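Local structure of (5-formylfuran-3-yl)methyl phosphate transaminase (Methanococcus jannaschii, 2Z61) at residues C140-E145 with K156-N161; S146-L151 with Y176-E181; P124-F129 with I187-Y192; S107-D112 with I183-S188; S164-E169 with I336-K341. The protein catalyses the pyridoxal-phosphate-dependent transfer of an amino group from alanine to 4-(hydroxymethyl)-2-furancarboxaldehyde phosphate, yielding the furan precursor of methanofuran. All blocks are in the same frame, centred on the assembly; numbering follows the deposited sequence.

Contact 1: residues C140-E145 with K156-N161; sequences CDFTVE and KAIIIN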
# COMPACT_ATOMS: atom_id res chain seq x y z
N CYS A 140 8.83 11.54 -24.48
CA CYS A 140 9.15 11.34 -25.89
C CYS A 140 8.06 10.55 -26.60
O CYS A 140 7.29 9.83 -25.96
CB CYS A 140 10.50 10.62 -26.05
SG CYS A 140 10.52 8.92 -25.44
N ASP A 141 7.97 10.71 -27.92
CA ASP A 141 6.98 9.97 -28.70
C ASP A 141 7.50 8.54 -28.73
O ASP A 141 8.71 8.33 -28.66
CB ASP A 141 6.88 10.49 -30.14
CG ASP A 141 6.68 11.98 -30.21
OD1 ASP A 141 5.93 12.52 -29.36
OD2 ASP A 141 7.25 12.61 -31.12
N PHE A 142 6.61 7.56 -28.83
CA PHE A 142 7.10 6.19 -28.87
C PHE A 142 7.30 5.67 -30.29
O PHE A 142 6.65 4.74 -30.73
CB PHE A 142 6.17 5.27 -28.06
CG PHE A 142 6.57 5.15 -26.60
CD1 PHE A 142 7.47 6.05 -26.03
CD2 PHE A 142 6.06 4.13 -25.80
CE1 PHE A 142 7.86 5.93 -24.70
CE2 PHE A 142 6.45 4.01 -24.46
CZ PHE A 142 7.35 4.91 -23.91
N THR A 143 8.23 6.32 -30.99
CA THR A 143 8.60 5.93 -32.35
C THR A 143 10.08 5.55 -32.25
O THR A 143 10.78 6.01 -31.35
CB THR A 143 8.45 7.08 -33.37
OG1 THR A 143 9.38 8.13 -33.06
CG2 THR A 143 7.04 7.64 -33.35
N VAL A 144 10.53 4.72 -33.18
CA VAL A 144 11.91 4.27 -33.19
C VAL A 144 12.89 5.44 -33.26
O VAL A 144 13.89 5.47 -32.54
CB VAL A 144 12.16 3.32 -34.38
CG1 VAL A 144 13.62 2.88 -34.42
CG2 VAL A 144 11.25 2.11 -34.25
N GLU A 145 12.61 6.40 -34.14
CA GLU A 145 13.48 7.55 -34.31
C GLU A 145 13.62 8.40 -33.05
O GLU A 145 14.72 8.73 -32.62
CB GLU A 145 13.00 8.42 -35.46
CG GLU A 145 14.00 9.48 -35.88
CD GLU A 145 13.59 10.21 -37.14
OE1 GLU A 145 13.24 9.52 -38.13
OE2 GLU A 145 13.61 11.46 -37.14
N LYS A 156 18.10 4.63 -17.84
CA LYS A 156 18.05 3.38 -17.08
C LYS A 156 16.90 2.47 -17.47
O LYS A 156 17.04 1.24 -17.51
CB LYS A 156 17.96 3.69 -15.58
CG LYS A 156 18.29 2.53 -14.67
CD LYS A 156 19.76 2.16 -14.80
CE LYS A 156 20.24 1.36 -13.61
NZ LYS A 156 20.19 2.18 -12.37
N ALA A 157 15.74 3.05 -17.76
CA ALA A 157 14.59 2.23 -18.11
C ALA A 157 13.57 2.97 -18.94
O ALA A 157 13.69 4.16 -19.19
CB ALA A 157 13.95 1.70 -16.84
N ILE A 158 12.57 2.22 -19.38
CA ILE A 158 11.46 2.75 -20.16
C ILE A 158 10.17 2.14 -19.60
O ILE A 158 10.13 0.96 -19.23
CB ILE A 158 11.60 2.39 -21.67
CG1 ILE A 158 10.45 3.01 -22.46
CG2 ILE A 158 11.62 0.87 -21.86
CD1 ILE A 158 10.56 2.86 -23.97
N ILE A 159 9.13 2.94 -19.50
CA ILE A 159 7.86 2.43 -19.00
C ILE A 159 6.92 2.34 -20.18
O ILE A 159 6.60 3.35 -20.80
CB ILE A 159 7.23 3.38 -17.94
CG1 ILE A 159 8.10 3.43 -16.68
CG2 ILE A 159 5.84 2.88 -17.57
CD1 ILE A 159 7.53 4.34 -15.58
N ILE A 160 6.50 1.12 -20.50
CA ILE A 160 5.58 0.92 -21.61
C ILE A 160 4.22 0.53 -21.04
O ILE A 160 4.10 -0.49 -20.36
CB ILE A 160 6.08 -0.20 -22.57
CG1 ILE A 160 7.48 0.15 -23.09
CG2 ILE A 160 5.12 -0.35 -23.75
CD1 ILE A 160 8.02 -0.83 -24.13
N ASN A 161 3.20 1.34 -21.31
CA ASN A 161 1.84 1.08 -20.82
C ASN A 161 0.99 0.72 -22.03
O ASN A 161 0.67 1.58 -22.84
CB ASN A 161 1.30 2.35 -20.13
CG ASN A 161 -0.13 2.18 -19.62
OD1 ASN A 161 -0.96 3.09 -19.74
ND2 ASN A 161 -0.43 1.01 -19.06
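The far end of the Phe142 ring overlaps the apolar branches of Ile158 and Ile160. Its CZ lies 3.8 Å from Ile158 CD1, which approaches from the opposite direction, and Phe142 CE2 stands 4.2 Å from Ile160 CG1. Between these two branches the ring presents its edge to the strand: Ile159 O lies in the ring plane, 3.6 Å from Phe142 CZ, so that the weakly positive C-H rim faces a carbonyl oxygen. Ile158 meets it with an extended arm, CG1 anti to the backbone N (chi1 -178°), which carries CD1 out to the ring. Ile159 sends its own side chain elsewhere, to Val116, Ile118 and Tyr126, while Ile158 and Ile160 also pack on helix 173-182. Branched residues suit a strand lined by apolar layers on both sides; a flat phenylalanine can touch two of them and still bring its edge to the backbone between.

The local backbone is consistent with this placement. Phe142 is the centre of an inverse gamma turn, closed by a weak bond of 3.1 Å from Thr143 N to Asp141 O, and Thr143 then takes the N-cap position of helix 144-150. The ring thus fastens the turn between strand 136-140 and that helix onto a strand further inside the sheet, as expected for a beta-alpha-beta crossover in the large domain of a fold-type I aminotransferase.

Contact 2: residues S146-L151 with Y176-E181; sequences SLEEAL and YEFAYE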
# COMPACT_ATOMS: atom_id res chain seq x y z
N SER A 146 12.49 8.77 -32.45
CA SER A 146 12.50 9.60 -31.25
C SER A 146 13.13 8.89 -30.05
O SER A 146 13.78 9.53 -29.23
CB SER A 146 11.08 10.05 -30.91
OG SER A 146 10.19 8.97 -30.99
N LEU A 147 12.94 7.58 -29.94
CA LEU A 147 13.53 6.85 -28.84
C LEU A 147 15.05 6.84 -28.99
O LEU A 147 15.78 6.91 -28.00
CB LEU A 147 13.00 5.41 -28.80
CG LEU A 147 11.56 5.21 -28.33
CD1 LEU A 147 11.22 3.73 -28.35
CD2 LEU A 147 11.38 5.77 -26.92
N GLU A 148 15.54 6.76 -30.23
CA GLU A 148 16.98 6.77 -30.48
C GLU A 148 17.56 8.11 -30.04
O GLU A 148 18.61 8.16 -29.40
CB GLU A 148 17.27 6.54 -31.97
CG GLU A 148 16.78 5.19 -32.48
CD GLU A 148 17.05 4.97 -33.96
OE1 GLU A 148 16.67 5.84 -34.77
OE2 GLU A 148 17.64 3.92 -34.31
N GLU A 149 16.87 9.19 -30.39
CA GLU A 149 17.32 10.53 -30.03
C GLU A 149 17.26 10.81 -28.53
O GLU A 149 18.05 11.61 -28.02
CB GLU A 149 16.49 11.57 -30.79
CG GLU A 149 16.74 11.54 -32.29
CD GLU A 149 16.06 12.68 -33.03
OE1 GLU A 149 14.82 12.82 -32.93
OE2 GLU A 149 16.78 13.44 -33.72
N ALA A 150 16.34 10.16 -27.82
CA ALA A 150 16.20 10.39 -26.38
C ALA A 150 17.22 9.64 -25.53
O ALA A 150 17.52 10.07 -24.41
CB ALA A 150 14.78 10.03 -25.93
N LEU A 151 17.76 8.54 -26.05
CA LEU A 151 18.74 7.74 -25.31
C LEU A 151 19.99 8.50 -24.90
O LEU A 151 20.45 9.40 -25.61
CB LEU A 151 19.16 6.52 -26.13
CG LEU A 151 18.21 5.33 -26.22
CD1 LEU A 151 18.82 4.27 -27.13
CD2 LEU A 151 17.97 4.76 -24.84
N TYR A 176 8.93 -2.51 -28.50
CA TYR A 176 9.44 -3.49 -27.55
C TYR A 176 10.80 -4.01 -28.02
O TYR A 176 11.74 -4.09 -27.24
CB TYR A 176 8.48 -4.67 -27.40
CG TYR A 176 7.19 -4.34 -26.69
CD1 TYR A 176 6.07 -3.94 -27.39
CD2 TYR A 176 7.11 -4.41 -25.30
CE1 TYR A 176 4.89 -3.61 -26.74
CE2 TYR A 176 5.93 -4.08 -24.63
CZ TYR A 176 4.83 -3.68 -25.36
OH TYR A 176 3.67 -3.32 -24.72
N GLU A 177 10.88 -4.37 -29.30
CA GLU A 177 12.12 -4.89 -29.89
C GLU A 177 13.27 -3.91 -29.77
O GLU A 177 14.38 -4.28 -29.42
CB GLU A 177 11.86 -5.25 -31.36
CG GLU A 177 11.03 -6.52 -31.53
CD GLU A 177 10.28 -6.59 -32.85
OE1 GLU A 177 9.75 -7.67 -33.17
OE2 GLU A 177 10.21 -5.56 -33.56
N PHE A 178 12.99 -2.63 -30.04
CA PHE A 178 14.03 -1.62 -29.91
C PHE A 178 14.49 -1.51 -28.46
O PHE A 178 15.69 -1.48 -28.18
CB PHE A 178 13.51 -0.25 -30.36
CG PHE A 178 14.54 0.83 -30.31
CD1 PHE A 178 15.53 0.92 -31.29
CD2 PHE A 178 14.57 1.74 -29.25
CE1 PHE A 178 16.53 1.89 -31.21
CE2 PHE A 178 15.57 2.71 -29.17
CZ PHE A 178 16.55 2.78 -30.14
N ALA A 179 13.53 -1.47 -27.54
CA ALA A 179 13.86 -1.35 -26.12
C ALA A 179 14.72 -2.49 -25.58
O ALA A 179 15.66 -2.24 -24.82
CB ALA A 179 12.59 -1.22 -25.29
N TYR A 180 14.41 -3.72 -25.96
CA TYR A 180 15.19 -4.86 -25.48
C TYR A 180 16.62 -4.92 -26.02
O TYR A 180 17.47 -5.57 -25.41
CB TYR A 180 14.47 -6.17 -25.78
CG TYR A 180 13.32 -6.41 -24.84
CD1 TYR A 180 12.01 -6.17 -25.22
CD2 TYR A 180 13.56 -6.81 -23.52
CE1 TYR A 180 10.95 -6.32 -24.33
CE2 TYR A 180 12.52 -6.96 -22.62
CZ TYR A 180 11.22 -6.71 -23.03
OH TYR A 180 10.18 -6.87 -22.13
N GLU A 181 16.88 -4.25 -27.14
CA GLU A 181 18.23 -4.23 -27.71
C GLU A 181 18.99 -3.02 -27.17
O GLU A 181 20.21 -3.08 -26.98
CB GLU A 181 18.17 -4.12 -29.25
CG GLU A 181 17.87 -5.43 -29.99
CD GLU A 181 18.96 -6.48 -29.80
OE1 GLU A 181 18.70 -7.67 -30.07
OE2 GLU A 181 20.08 -6.12 -29.38
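This is apolar helix-to-helix packing at the edge of the large domain, where helix 144-150 lies beside helix 173-182 and Phe178 is the side chain that bridges them. Phe178 reaches across to Leu147, Glu148 and Leu151 because chi1 (-178°) swings the ring out opposite the backbone N. Leu147 runs alongside the ring, pointing the other way, its CB coming within 3.7 Å of Phe178 CE2. Leu151, just past the helix, brings CD1 to 4.1 Å from Phe178 CZ.

Both helices are connections of the same alpha/beta sheet: the first links strands 136-140 and 155-161, the second links 155-161 and 185-189. Leu147 turns inward as well, onto Cys140 and Phe142, whereas Ala179 of the second helix, small enough to sit close to the strands, rests on Ile158 and Ile186.

Toward solvent Glu148 does the covering with its methylene: CG is 3.4 Å from Phe178 CZ, and the carboxylate is turned 75° from the ring plane. Glutamate suits such a border, since its aliphatic part can pack while its charge stays at the surface. Were Phe178 replaced by an alanine, a gap would probably open between the helices, and Leu147, Leu151 and the Glu148 methylene would lose their common partner.

Contact 3: residues P124-F129 with I187-Y192; sequences PCYKNF and ISDEIY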
# COMPACT_ATOMS: atom_id res chain seq x y z
N PRO A 124 -0.34 10.11 -15.62
CA PRO A 124 0.21 11.19 -14.79
C PRO A 124 1.06 10.82 -13.57
O PRO A 124 1.93 11.59 -13.18
CB PRO A 124 -1.02 12.01 -14.41
CG PRO A 124 -2.15 11.02 -14.49
CD PRO A 124 -1.81 10.23 -15.73
N CYS A 125 0.83 9.64 -13.00
CA CYS A 125 1.58 9.21 -11.82
C CYS A 125 3.02 8.78 -12.12
O CYS A 125 3.87 8.83 -11.23
CB CYS A 125 0.85 8.08 -11.10
SG CYS A 125 -0.84 8.52 -10.58
N TYR A 126 3.29 8.37 -13.35
CA TYR A 126 4.64 7.93 -13.72
C TYR A 126 5.69 8.99 -13.36
O TYR A 126 6.63 8.70 -12.61
CB TYR A 126 4.72 7.63 -15.23
CG TYR A 126 3.93 6.41 -15.70
CD1 TYR A 126 3.65 6.23 -17.06
CD2 TYR A 126 3.47 5.44 -14.81
CE1 TYR A 126 2.94 5.13 -17.51
CE2 TYR A 126 2.75 4.32 -15.25
CZ TYR A 126 2.49 4.18 -16.61
OH TYR A 126 1.77 3.09 -17.06
N LYS A 127 5.54 10.20 -13.89
CA LYS A 127 6.51 11.26 -13.60
C LYS A 127 6.70 11.52 -12.10
O LYS A 127 7.80 11.79 -11.65
CB LYS A 127 6.12 12.56 -14.31
CG LYS A 127 4.90 13.27 -13.75
CD LYS A 127 4.61 14.55 -14.53
CE LYS A 127 3.37 15.27 -14.01
NZ LYS A 127 2.12 14.51 -14.27
N ASN A 128 5.63 11.42 -11.31
CA ASN A 128 5.77 11.65 -9.88
C ASN A 128 6.60 10.57 -9.19
O ASN A 128 7.44 10.88 -8.33
CB ASN A 128 4.40 11.80 -9.22
CG ASN A 128 3.76 13.14 -9.52
OD1 ASN A 128 4.46 14.16 -9.60
ND2 ASN A 128 2.44 13.16 -9.68
N PHE A 129 6.38 9.32 -9.57
CA PHE A 129 7.15 8.22 -8.99
C PHE A 129 8.63 8.40 -9.34
O PHE A 129 9.50 8.20 -8.50
CB PHE A 129 6.70 6.86 -9.57
CG PHE A 129 5.35 6.40 -9.11
CD1 PHE A 129 4.55 7.19 -8.29
CD2 PHE A 129 4.88 5.14 -9.47
CE1 PHE A 129 3.31 6.74 -7.85
CE2 PHE A 129 3.64 4.67 -9.04
CZ PHE A 129 2.86 5.48 -8.22
N ILE A 187 9.93 -1.74 -18.14
CA ILE A 187 8.89 -1.86 -17.13
C ILE A 187 7.59 -1.81 -17.94
O ILE A 187 7.23 -0.78 -18.49
CB ILE A 187 8.95 -0.69 -16.12
CG1 ILE A 187 10.30 -0.74 -15.38
CG2 ILE A 187 7.79 -0.77 -15.14
CD1 ILE A 187 10.47 0.35 -14.33
N SER A 188 6.91 -2.95 -18.03
CA SER A 188 5.69 -3.04 -18.81
C SER A 188 4.45 -2.97 -17.93
O SER A 188 4.22 -3.83 -17.07
CB SER A 188 5.70 -4.35 -19.61
OG SER A 188 4.71 -4.36 -20.61
N ASP A 189 3.64 -1.94 -18.14
CA ASP A 189 2.42 -1.74 -17.37
C ASP A 189 1.28 -2.30 -18.21
O ASP A 189 0.84 -1.68 -19.17
CB ASP A 189 2.22 -0.24 -17.10
CG ASP A 189 1.07 0.03 -16.15
OD1 ASP A 189 0.89 1.19 -15.74
OD2 ASP A 189 0.34 -0.93 -15.82
N GLU A 190 0.81 -3.49 -17.85
CA GLU A 190 -0.24 -4.16 -18.60
C GLU A 190 -1.60 -4.26 -17.90
O GLU A 190 -2.43 -5.12 -18.23
CB GLU A 190 0.29 -5.55 -19.00
CG GLU A 190 1.60 -5.45 -19.81
CD GLU A 190 2.27 -6.79 -20.10
OE1 GLU A 190 1.72 -7.85 -19.73
OE2 GLU A 190 3.36 -6.78 -20.71
N ILE A 191 -1.84 -3.35 -16.95
CA ILE A 191 -3.07 -3.35 -16.18
C ILE A 191 -4.38 -3.36 -16.99
O ILE A 191 -5.40 -3.83 -16.50
CB ILE A 191 -3.08 -2.15 -15.16
CG1 ILE A 191 -4.06 -2.45 -14.02
CG2 ILE A 191 -3.44 -0.84 -15.87
CD1 ILE A 191 -3.79 -3.76 -13.31
N TYR A 192 -4.34 -2.87 -18.22
CA TYR A 192 -5.53 -2.86 -19.08
C TYR A 192 -5.54 -4.00 -20.10
O TYR A 192 -6.43 -4.10 -20.94
CB TYR A 192 -5.66 -1.54 -19.84
CG TYR A 192 -5.89 -0.35 -18.94
CD1 TYR A 192 -4.86 0.53 -18.62
CD2 TYR A 192 -7.15 -0.11 -18.39
CE1 TYR A 192 -5.07 1.63 -17.78
CE2 TYR A 192 -7.38 0.97 -17.55
CZ TYR A 192 -6.34 1.84 -17.24
OH TYR A 192 -6.56 2.89 -16.39
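Tyr126 and Asp189 meet at a single point, where the phenol OH donates to Asp189 OD1 over a very short 2.5 Å, a length to be taken with reserve. OD1 lies in the plane of the tyrosine ring, and the carboxylate is turned 59° from that plane. The torsion of Asp189 (chi1 -173°, CG anti to the backbone N) sends the carboxylate off the strand toward helix 125-132, from which the tyrosine reaches across. Around this buried point the packing is close: Leu102, Ile159 and Asn161 lie against Tyr126, and Tyr123 meets it edge-to-face.

The helix's other side is more open. There the partly exposed Lys127 folds back so that NZ bonds Pro124 O at 3.1 Å, on a lone pair in the carbonyl plane, apart from the grip on Asp189.

Asp189's second oxygen, OD2, receives a weak bond of 3.4 Å from Ile191 N. OD1 also lies close to N1 of the pyridoxal phosphate on Lys222; the geometry does not decide the pairing, but it is consistent with the aspartate that meets the pyridine nitrogen in fold-type I enzymes. Tyrosine, a hydroxyl donor on a rigid stem, is thus likely to act as a second-shell residue limiting the carboxylate's rotation.

Contact 4: residues S107-D112 with I183-S188; sequences SSIIDD and IPYIIS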
# COMPACT_ATOMS: atom_id res chain seq x y z
N SER A 107 11.62 1.53 -7.61
CA SER A 107 12.53 1.63 -6.45
C SER A 107 13.71 0.67 -6.49
O SER A 107 14.82 1.03 -6.11
CB SER A 107 11.77 1.38 -5.14
OG SER A 107 10.76 2.35 -4.92
N SER A 108 13.46 -0.55 -6.95
CA SER A 108 14.49 -1.57 -6.99
C SER A 108 15.59 -1.42 -8.03
O SER A 108 16.62 -2.08 -7.93
CB SER A 108 13.84 -2.95 -7.15
OG SER A 108 13.19 -3.06 -8.41
N ILE A 109 15.40 -0.54 -9.01
CA ILE A 109 16.41 -0.38 -10.06
C ILE A 109 16.83 1.05 -10.40
O ILE A 109 17.74 1.25 -11.19
CB ILE A 109 15.94 -1.07 -11.38
CG1 ILE A 109 14.85 -0.22 -12.05
CG2 ILE A 109 15.39 -2.45 -11.08
CD1 ILE A 109 14.21 -0.89 -13.26
N ILE A 110 16.18 2.04 -9.80
CA ILE A 110 16.52 3.43 -10.10
C ILE A 110 17.33 4.20 -9.06
O ILE A 110 16.92 4.34 -7.91
CB ILE A 110 15.24 4.24 -10.41
CG1 ILE A 110 14.66 3.77 -11.75
CG2 ILE A 110 15.54 5.73 -10.44
CD1 ILE A 110 13.39 4.47 -12.15
N ASP A 111 18.50 4.70 -9.48
CA ASP A 111 19.38 5.48 -8.62
C ASP A 111 19.18 6.96 -8.93
O ASP A 111 18.59 7.31 -9.95
CB ASP A 111 20.85 5.13 -8.85
CG ASP A 111 21.18 3.70 -8.48
OD1 ASP A 111 20.85 3.29 -7.34
OD2 ASP A 111 21.78 2.98 -9.31
N ASP A 112 19.69 7.83 -8.06
CA ASP A 112 19.56 9.26 -8.29
C ASP A 112 20.30 9.63 -9.57
O ASP A 112 21.39 9.11 -9.83
CB ASP A 112 20.13 10.06 -7.11
CG ASP A 112 19.29 9.92 -5.86
OD1 ASP A 112 19.30 8.83 -5.25
OD2 ASP A 112 18.62 10.90 -5.49
N ILE A 183 17.68 -0.64 -24.33
CA ILE A 183 17.45 -0.14 -22.98
C ILE A 183 17.66 -1.19 -21.90
O ILE A 183 17.13 -2.28 -21.97
CB ILE A 183 16.03 0.45 -22.89
CG1 ILE A 183 15.84 1.49 -24.00
CG2 ILE A 183 15.79 1.07 -21.52
CD1 ILE A 183 14.45 2.04 -24.13
N PRO A 184 18.44 -0.85 -20.86
CA PRO A 184 18.69 -1.82 -19.79
C PRO A 184 17.48 -2.44 -19.09
O PRO A 184 17.50 -3.63 -18.76
CB PRO A 184 19.62 -1.06 -18.84
CG PRO A 184 19.37 0.38 -19.15
CD PRO A 184 19.18 0.40 -20.63
N TYR A 185 16.42 -1.67 -18.87
CA TYR A 185 15.24 -2.23 -18.20
C TYR A 185 13.92 -1.82 -18.84
O TYR A 185 13.72 -0.66 -19.17
CB TYR A 185 15.20 -1.83 -16.72
CG TYR A 185 16.19 -2.58 -15.87
CD1 TYR A 185 17.33 -1.95 -15.37
CD2 TYR A 185 16.01 -3.93 -15.59
CE1 TYR A 185 18.26 -2.65 -14.62
CE2 TYR A 185 16.94 -4.64 -14.84
CZ TYR A 185 18.07 -3.99 -14.36
OH TYR A 185 19.00 -4.68 -13.63
N ILE A 186 13.03 -2.79 -19.01
CA ILE A 186 11.72 -2.55 -19.58
C ILE A 186 10.68 -2.78 -18.48
O ILE A 186 10.59 -3.88 -17.92
CB ILE A 186 11.38 -3.51 -20.76
CG1 ILE A 186 12.06 -3.06 -22.06
CG2 ILE A 186 9.87 -3.54 -20.99
CD1 ILE A 186 13.55 -3.23 -22.09
N ILE A 187 9.93 -1.74 -18.14
CA ILE A 187 8.89 -1.86 -17.13
C ILE A 187 7.59 -1.81 -17.94
O ILE A 187 7.23 -0.78 -18.49
CB ILE A 187 8.95 -0.69 -16.12
CG1 ILE A 187 10.30 -0.74 -15.38
CG2 ILE A 187 7.79 -0.77 -15.14
CD1 ILE A 187 10.47 0.35 -14.33
N SER A 188 6.91 -2.95 -18.03
CA SER A 188 5.69 -3.04 -18.81
C SER A 188 4.45 -2.97 -17.93
O SER A 188 4.22 -3.83 -17.07
CB SER A 188 5.70 -4.35 -19.61
OG SER A 188 4.71 -4.36 -20.61
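Residues 107-109 of helix 98-109 pass over strand 185-189, the CA atoms of Ile109 and Tyr185 standing 8.4 Å apart. This is helix-on-sheet packing in the open alpha/beta sheet of the large domain of a fold-type I aminotransferase, where helices cover both faces of a mostly parallel sheet.

The contact is carried by Ile109. Its CG1 takes the crowded position between the backbone N and the carbonyl carbon (chi1 74°), and from there CD1 is pushed forward onto the strand. That one methyl touches the root of Tyr185, 3.7 Å from its CB and equally far from its CG, as the two side chains cross obliquely. Further back, Ile109 CB stands 4.2 Å above one face of the tyrosine ring, displaced toward its rim. Tyr185 and Ile187, two residues apart on the strand, both point at the helix, while Ile186 between them points away, to the layer formed by helix 173-182. A branched isoleucine suits a strand and fills the layer; tyrosine suits a partly exposed place, where its side chain packs on Ile240 and on Met1 of the second subunit.

Several polar groups nearby have partners. The buried hydroxyls of Ser107 and Ser108 bond back to the carbonyls of Phe103 and Ala105 one turn earlier, and Ile109 O receives Lys156 NZ, which also forms a salt bridge with Asp114. Further along the strand, the Ile109 methyl CD1 ends 4.1 Å from its counterpart, Ile187 CD1.

Contact 5: residues S164-E169 with I336-K341; sequences SNPLGE and IGFGSK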
# COMPACT_ATOMS: atom_id res chain seq x y z
N SER A 164 -2.52 1.89 -23.50
CA SER A 164 -2.23 3.07 -22.68
C SER A 164 -3.38 3.90 -22.15
O SER A 164 -4.46 3.96 -22.70
CB SER A 164 -1.47 4.10 -23.50
OG SER A 164 -2.32 4.66 -24.48
N ASN A 165 -3.17 4.43 -21.04
CA ASN A 165 -4.01 5.47 -20.50
C ASN A 165 -3.25 6.63 -20.70
O ASN A 165 -2.21 6.42 -20.13
CB ASN A 165 -4.45 5.10 -19.08
CG ASN A 165 -4.76 6.31 -18.22
OD1 ASN A 165 -5.29 7.31 -18.71
ND2 ASN A 165 -4.43 6.23 -16.94
N PRO A 166 -3.59 7.74 -21.31
CA PRO A 166 -4.82 8.16 -21.89
C PRO A 166 -5.14 7.74 -23.34
O PRO A 166 -6.37 7.92 -23.75
CB PRO A 166 -4.63 9.68 -21.90
CG PRO A 166 -3.19 9.86 -22.17
CD PRO A 166 -2.50 8.66 -21.58
N LEU A 167 -4.26 7.26 -24.19
CA LEU A 167 -4.54 6.96 -25.59
C LEU A 167 -5.51 5.84 -25.96
O LEU A 167 -6.25 5.97 -26.93
CB LEU A 167 -3.22 6.74 -26.32
CG LEU A 167 -2.26 7.93 -26.26
CD1 LEU A 167 -0.88 7.54 -26.78
CD2 LEU A 167 -2.83 9.07 -27.09
N GLY A 168 -5.51 4.75 -25.21
CA GLY A 168 -6.41 3.65 -25.55
C GLY A 168 -5.85 2.84 -26.71
O GLY A 168 -6.53 2.00 -27.29
N GLU A 169 -4.59 3.07 -27.02
CA GLU A 169 -3.93 2.38 -28.12
C GLU A 169 -3.02 1.27 -27.63
O GLU A 169 -2.64 1.22 -26.46
CB GLU A 169 -3.11 3.39 -28.94
CG GLU A 169 -3.95 4.46 -29.61
CD GLU A 169 -3.10 5.56 -30.22
OE1 GLU A 169 -2.16 5.25 -30.97
OE2 GLU A 169 -3.39 6.74 -29.94
N ILE A 336 -3.94 18.11 -21.50
CA ILE A 336 -2.68 18.67 -21.01
C ILE A 336 -2.16 17.97 -19.75
O ILE A 336 -0.96 17.92 -19.51
CB ILE A 336 -2.83 20.19 -20.71
CG1 ILE A 336 -1.48 20.79 -20.31
CG2 ILE A 336 -3.85 20.41 -19.60
CD1 ILE A 336 -0.41 20.69 -21.38
N GLY A 337 -3.07 17.40 -18.96
CA GLY A 337 -2.67 16.73 -17.74
C GLY A 337 -1.78 15.51 -17.92
O GLY A 337 -1.01 15.16 -17.03
N PHE A 338 -1.87 14.87 -19.08
CA PHE A 338 -1.06 13.68 -19.32
C PHE A 338 0.26 13.95 -20.03
O PHE A 338 1.08 13.05 -20.19
CB PHE A 338 -1.87 12.66 -20.13
CG PHE A 338 -3.21 12.34 -19.54
CD1 PHE A 338 -4.32 13.13 -19.83
CD2 PHE A 338 -3.38 11.25 -18.69
CE1 PHE A 338 -5.58 12.83 -19.30
CE2 PHE A 338 -4.63 10.94 -18.15
CZ PHE A 338 -5.73 11.74 -18.46
N GLY A 339 0.47 15.20 -20.45
CA GLY A 339 1.70 15.55 -21.15
C GLY A 339 1.56 16.82 -21.96
O GLY A 339 0.45 17.26 -22.26
N SER A 340 2.69 17.42 -22.33
CA SER A 340 2.68 18.65 -23.12
C SER A 340 2.03 18.44 -24.48
O SER A 340 1.36 19.34 -25.00
CB SER A 340 4.10 19.18 -23.30
OG SER A 340 4.91 18.24 -23.99
N LYS A 341 2.22 17.26 -25.05
CA LYS A 341 1.66 16.94 -26.36
C LYS A 341 0.14 16.97 -26.38
O LYS A 341 -0.48 16.99 -27.44
CB LYS A 341 2.12 15.55 -26.80
CG LYS A 341 3.12 15.53 -27.95
CD LYS A 341 4.45 16.15 -27.55
CE LYS A 341 5.34 16.38 -28.76
NZ LYS A 341 5.47 15.14 -29.60
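Pro166 packs its CB-CG edge over one face of the Phe338 ring, the two side chains lying alongside and running opposite ways. Pro166 CB sits over the centre of that face, 3.8 Å from the ring centroid and only 9° off the normal, a CH-pi contact; CG of the same pyrrolidine is 3.6 Å from Phe338 CG, near the root of the ring. Phe338 reaches this position with CG anti to its carbonyl carbon (chi1 -52°) and its ring turned roughly crosswise, which brings a broad face toward the proline.

The peptide bond before Pro166 is cis, and the sequence Asn-Pro-Leu-Gly follows the Asn-Pro-x-Gly pattern of class I aminotransferases. A bond of 2.8 Å from Gly168 N to Ser164 O closes the turn, in which Gly168 adopts a positive phi that a side chain would jam against the preceding carbonyl.

Beside the proline, Asn165 is drawn out with CG anti to the backbone N. Its amide plane stands 76° from the ring, OD1 lying 3.7 Å from Phe338 CE2 while bonding Arg347 NH1, and ND2 bonds O3 of the cofactor on Lys222. Asparagine supplies an acceptor and a donor in one flat group. A serine in place of Phe338 would probably leave the Pro166 ring without its flat partner and the cis turn with less to hold it against residues 336-341.

How the contacts relate
Contacts 3 and 5, centres 12 Å apart, converge on the pyridoxal phosphate at Lys222: Asp189 OD1 lies near its N1, in a pair the geometry leaves undecided, whereas Asn165 and Tyr192 both bond its O3. They also touch directly, Pro124 CD being 3.5 Å from Phe338 CD2. Contacts 1 and 2, with centres only 6 Å apart, join through Leu147, whose CD2 meets Cys140 SG at 3.6 Å. Contact 1 reaches contacts 3 and 4 through neighbouring strands, with Ile160 N 2.9 Å from Ile187 O, and contact 5 through the salt bridge of 2.7 Å between Asp141 OD1 and Lys341 NZ. Contact 4 shares its strand with contact 3, but its centre is 22 Å from that of contact 5.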